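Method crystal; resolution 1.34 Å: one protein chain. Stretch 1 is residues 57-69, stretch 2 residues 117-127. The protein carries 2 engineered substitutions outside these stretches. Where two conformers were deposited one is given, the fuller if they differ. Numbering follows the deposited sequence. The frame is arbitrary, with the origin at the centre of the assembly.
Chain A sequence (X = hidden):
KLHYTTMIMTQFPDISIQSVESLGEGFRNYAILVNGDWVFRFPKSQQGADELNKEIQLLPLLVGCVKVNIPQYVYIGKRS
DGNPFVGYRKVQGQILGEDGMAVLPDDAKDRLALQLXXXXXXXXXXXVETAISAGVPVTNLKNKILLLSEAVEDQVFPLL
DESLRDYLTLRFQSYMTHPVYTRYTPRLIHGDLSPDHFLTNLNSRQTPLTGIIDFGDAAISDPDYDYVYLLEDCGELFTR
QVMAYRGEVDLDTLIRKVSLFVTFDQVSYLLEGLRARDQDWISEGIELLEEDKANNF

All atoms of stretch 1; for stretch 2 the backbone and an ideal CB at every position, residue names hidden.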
# COMPACT_ATOMS: atom_id res chain seq x y z
N GLN A 57 -3.87 -4.56 16.32
CA GLN A 57 -5.22 -5.05 16.60
C GLN A 57 -5.81 -5.79 15.41
O GLN A 57 -6.53 -6.78 15.59
CB GLN A 57 -6.13 -3.88 16.97
CG GLN A 57 -5.72 -3.10 18.20
CD GLN A 57 -6.50 -1.80 18.28
OE1 GLN A 57 -5.99 -0.73 17.91
NE2 GLN A 57 -7.75 -1.88 18.71
N LEU A 58 -5.54 -5.30 14.19
CA LEU A 58 -6.22 -5.84 13.01
C LEU A 58 -5.64 -7.17 12.57
O LEU A 58 -6.38 -8.10 12.24
CB LEU A 58 -6.13 -4.84 11.86
CG LEU A 58 -6.69 -5.34 10.53
CD1 LEU A 58 -8.20 -5.56 10.60
CD2 LEU A 58 -6.36 -4.39 9.39
N LEU A 59 -4.31 -7.27 12.49
CA LEU A 59 -3.72 -8.43 11.84
C LEU A 59 -4.11 -9.75 12.50
O LEU A 59 -4.37 -10.72 11.76
CB LEU A 59 -2.19 -8.28 11.71
CG LEU A 59 -1.73 -7.16 10.78
CD1 LEU A 59 -0.20 -7.03 10.80
CD2 LEU A 59 -2.23 -7.38 9.37
N PRO A 60 -4.16 -9.86 13.83
CA PRO A 60 -4.57 -11.15 14.42
C PRO A 60 -5.96 -11.56 14.01
O PRO A 60 -6.23 -12.77 13.91
CB PRO A 60 -4.46 -10.90 15.93
CG PRO A 60 -3.42 -9.83 16.05
CD PRO A 60 -3.67 -8.93 14.87
N LEU A 61 -6.85 -10.61 13.73
CA LEU A 61 -8.19 -10.94 13.29
C LEU A 61 -8.23 -11.36 11.83
O LEU A 61 -9.13 -12.09 11.43
CB LEU A 61 -9.11 -9.73 13.48
CG LEU A 61 -9.14 -9.18 14.91
CD1 LEU A 61 -9.91 -7.87 14.98
CD2 LEU A 61 -9.71 -10.22 15.86
N LEU A 62 -7.26 -10.91 11.04
CA LEU A 62 -7.22 -11.22 9.61
C LEU A 62 -6.55 -12.54 9.29
O LEU A 62 -6.85 -13.12 8.24
CB LEU A 62 -6.44 -10.14 8.85
CG LEU A 62 -7.13 -8.80 8.62
CD1 LEU A 62 -6.24 -7.93 7.75
CD2 LEU A 62 -8.48 -9.02 7.95
N VAL A 63 -5.65 -13.03 10.15
CA VAL A 63 -4.83 -14.20 9.83
C VAL A 63 -5.70 -15.36 9.36
O VAL A 63 -5.40 -16.02 8.36
CB VAL A 63 -3.96 -14.59 11.04
CG1 VAL A 63 -3.33 -15.98 10.84
CG2 VAL A 63 -2.86 -13.57 11.27
N GLY A 64 -6.78 -15.63 10.09
CA GLY A 64 -7.64 -16.76 9.77
C GLY A 64 -8.59 -16.54 8.61
O GLY A 64 -9.33 -17.46 8.25
N CYS A 65 -8.58 -15.35 8.02
CA CYS A 65 -9.51 -15.00 6.95
C CYS A 65 -8.85 -14.91 5.58
O CYS A 65 -9.56 -14.79 4.58
CB CYS A 65 -10.17 -13.65 7.25
SG CYS A 65 -11.02 -13.62 8.84
N VAL A 66 -7.52 -14.95 5.51
CA VAL A 66 -6.81 -14.83 4.25
C VAL A 66 -5.99 -16.09 4.02
O VAL A 66 -5.64 -16.82 4.95
CB VAL A 66 -5.92 -13.56 4.17
CG1 VAL A 66 -6.77 -12.30 4.26
CG2 VAL A 66 -4.88 -13.57 5.27
N LYS A 67 -5.71 -16.37 2.75
CA LYS A 67 -4.96 -17.55 2.33
C LYS A 67 -3.54 -17.23 1.91
O LYS A 67 -2.93 -17.97 1.13
CB LYS A 67 -5.69 -18.26 1.19
CG LYS A 67 -7.06 -18.77 1.56
CD LYS A 67 -7.66 -19.56 0.43
CE LYS A 67 -9.12 -19.92 0.70
NZ LYS A 67 -9.29 -20.70 1.95
N VAL A 68 -3.02 -16.10 2.34
CA VAL A 68 -1.61 -15.79 2.26
C VAL A 68 -1.13 -15.56 3.68
O VAL A 68 -1.91 -15.32 4.60
CB VAL A 68 -1.31 -14.55 1.39
CG1 VAL A 68 -1.69 -14.79 -0.06
CG2 VAL A 68 -2.03 -13.32 1.95
N ASN A 69 0.18 -15.64 3.85
CA ASN A 69 0.78 -15.30 5.12
C ASN A 69 0.85 -13.79 5.28
O ASN A 69 1.09 -13.05 4.31
CB ASN A 69 2.16 -15.94 5.20
CG ASN A 69 2.06 -17.47 5.23
OD1 ASN A 69 1.04 -18.04 4.83
ND2 ASN A 69 3.09 -18.13 5.72
N UNK A 117 -6.84 -11.68 -6.68
CA UNK A 117 -8.29 -11.53 -6.70
C UNK A 117 -8.92 -12.15 -5.46
O UNK A 117 -9.80 -11.55 -4.83
CB UNK A 117 -8.88 -12.17 -7.96
N UNK A 118 -8.46 -13.34 -5.08
CA UNK A 118 -8.99 -14.01 -3.90
C UNK A 118 -8.68 -13.23 -2.63
O UNK A 118 -9.55 -13.10 -1.76
CB UNK A 118 -8.42 -15.43 -3.80
N UNK A 119 -7.47 -12.70 -2.52
CA UNK A 119 -7.10 -11.90 -1.35
C UNK A 119 -7.99 -10.66 -1.24
O UNK A 119 -8.50 -10.35 -0.16
CB UNK A 119 -5.63 -11.49 -1.43
N UNK A 120 -8.20 -9.96 -2.36
CA UNK A 120 -9.04 -8.77 -2.34
C UNK A 120 -10.48 -9.14 -1.99
O UNK A 120 -11.15 -8.42 -1.25
CB UNK A 120 -8.99 -8.05 -3.69
N UNK A 121 -10.93 -10.22 -2.56
CA UNK A 121 -12.20 -10.75 -2.14
C UNK A 121 -12.45 -11.06 -0.57
O UNK A 121 -13.44 -10.75 0.12
CB UNK A 121 -12.39 -12.04 -2.94
N UNK A 122 -11.35 -11.62 -0.05
CA UNK A 122 -11.37 -11.89 1.38
C UNK A 122 -11.41 -10.60 2.19
O UNK A 122 -12.16 -10.50 3.16
CB UNK A 122 -10.15 -12.72 1.78
N UNK A 123 -10.63 -9.59 1.78
CA UNK A 123 -10.71 -8.30 2.48
C UNK A 123 -12.12 -7.72 2.36
O UNK A 123 -12.68 -7.21 3.34
CB UNK A 123 -9.68 -7.32 1.92
N UNK A 124 -12.71 -7.82 1.17
CA UNK A 124 -14.04 -7.27 0.96
C UNK A 124 -15.12 -8.03 1.71
O UNK A 124 -16.22 -7.50 1.88
CB UNK A 124 -14.37 -7.26 -0.53
N UNK A 125 -14.84 -9.25 2.15
CA UNK A 125 -15.78 -10.02 2.96
C UNK A 125 -15.56 -9.84 4.45
O UNK A 125 -16.39 -10.30 5.25
CB UNK A 125 -15.68 -11.51 2.61
N UNK A 126 -14.48 -9.18 4.87
CA UNK A 126 -14.20 -9.04 6.29
C UNK A 126 -15.18 -8.06 6.94
O UNK A 126 -15.43 -6.99 6.39
CB UNK A 126 -12.76 -8.57 6.50
N UNK A 127 -15.73 -8.39 8.11
CA UNK A 127 -16.75 -7.50 8.72
C UNK A 127 -16.20 -6.11 9.01
O UNK A 127 -15.26 -5.95 9.78
CB UNK A 127 -17.28 -8.11 10.02

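Stretch 2 runs as a helix to about position 125, so one side of it, recurring every three to four residues and often as neighbouring pairs, should meet stretch 1. Position 117, a helical site with nothing of stretch 1 within reach of its CB, gets no instruction from this contact; it is Ala-117.

At 118 the CB points toward stretch 1 but stops well short, and the aliphatic chain of Lys-67 lies ahead. A long polar or acidic chain would suit. Glu-118 extends with chi1 and chi2 both t and brings OE2 to 3.4 Å from Lys-67 CD, a contact with the methylene chain.

From 119 the CB leaves sideways, 5.3 Å from Val-68 CG2, with Val-66 CG1 somewhat farther out. Leucine, methionine or an aromatic could bridge that gap. Phe-119 does so with chi1 t: CD1 lies 3.9 Å from Val-68 CG2 and CE1 4.0 Å from Val-66 CG1.

Positions 120 and 121 are out of reach, and stretch 1 does not constrain them; they hold Met-120 and Asn-121.

Position 122 is the closest backbone approach, its CA 6.1 Å from the CA of Val-66. The CB is already packed close to a carbonyl, 3.5 Å from Cys-65 O, while the N of Lys-67 offers a donor farther along. A long chain ending in an acceptor, glutamate or glutamine, fits. Glu-122 passes its CG 3.5 Å from Cys-65 O and receives a weak hydrogen bond from Lys-67 N to OE2 at 3.4 Å. Water 1 also bridges the pair, accepting from Lys-67 N at 3.0 Å and donating to Glu-122 OE2 at 2.7 Å.

The sideways CB of 123 has nothing of stretch 1 nearby, but Leu-62 and Val-66 present methyls beyond it, favouring a mid-sized apolar chain. Leu-123 places CD2 4.5 Å from both Leu-62 CD2 and Val-66 CG1.

Stretch 1 sets no limit on 124 and 125; they are Ser-124 and Ala-125.

At 126 the backbone has left the helix (phi/psi -72/136), and its CB points toward stretch 1, 4.5 Å from Leu-62 CD2. Leu-58, Leu-61 and Cys-65 line the space beyond, inviting a large apolar or aromatic group. Phe-126 fills it, with the largest covered area of the contact. Leu-62 CD2 sits over one ring face, 3.7 Å from the Phe-126 ring centroid, in a CH-pi contact; Cys-65 SG lies at the edge, 3.9 Å from CE1 of Phe-126.

Position 127 is out of reach; its phi of -61° is compatible with proline, and Pro-127 takes the N-cap position of the next helix.

Stretch 2 (117-127) AEFMNELSAFP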
# COMPACT_ATOMS: atom_id res chain seq x y z
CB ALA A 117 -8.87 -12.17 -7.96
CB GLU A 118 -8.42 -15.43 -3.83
CG GLU A 118 -8.82 -16.22 -2.59
CD GLU A 118 -8.23 -17.61 -2.59
OE1 GLU A 118 -6.98 -17.74 -2.62
OE2 GLU A 118 -9.01 -18.59 -2.57
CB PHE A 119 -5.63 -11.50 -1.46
CG PHE A 119 -5.17 -10.54 -0.41
CD1 PHE A 119 -4.92 -10.97 0.89
CD2 PHE A 119 -4.97 -9.20 -0.71
CE1 PHE A 119 -4.49 -10.08 1.86
CE2 PHE A 119 -4.54 -8.31 0.26
CZ PHE A 119 -4.30 -8.75 1.55
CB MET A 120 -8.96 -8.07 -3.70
CG MET A 120 -7.57 -7.54 -3.99
SD MET A 120 -7.30 -6.93 -5.68
CE MET A 120 -7.79 -5.22 -5.54
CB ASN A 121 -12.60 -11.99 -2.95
CG ASN A 121 -13.09 -11.66 -4.33
OD1 ASN A 121 -13.31 -10.54 -4.71
ND2 ASN A 121 -13.30 -12.69 -5.07
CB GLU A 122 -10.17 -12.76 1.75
CG GLU A 122 -10.29 -14.18 1.20
CD GLU A 122 -8.96 -14.91 1.09
OE1 GLU A 122 -8.98 -16.12 0.77
OE2 GLU A 122 -7.90 -14.29 1.29
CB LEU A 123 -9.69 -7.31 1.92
CG LEU A 123 -8.21 -7.66 2.16
CD1 LEU A 123 -7.33 -6.48 1.76
CD2 LEU A 123 -7.97 -8.03 3.61
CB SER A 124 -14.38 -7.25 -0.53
OG SER A 124 -13.70 -6.19 -1.18
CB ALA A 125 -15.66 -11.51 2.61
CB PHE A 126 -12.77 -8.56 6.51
CG PHE A 126 -12.33 -8.63 7.94
CD1 PHE A 126 -11.88 -9.83 8.48
CD2 PHE A 126 -12.43 -7.52 8.77
CE1 PHE A 126 -11.50 -9.90 9.81
CE2 PHE A 126 -12.05 -7.60 10.10
CZ PHE A 126 -11.58 -8.79 10.62
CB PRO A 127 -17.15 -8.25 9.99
CG PRO A 127 -16.86 -9.68 9.66
CD PRO A 127 -15.59 -9.65 8.85
O HOH W 1 -5.30 -14.57 0.44
O HOH W 2 -3.67 -17.85 -2.06
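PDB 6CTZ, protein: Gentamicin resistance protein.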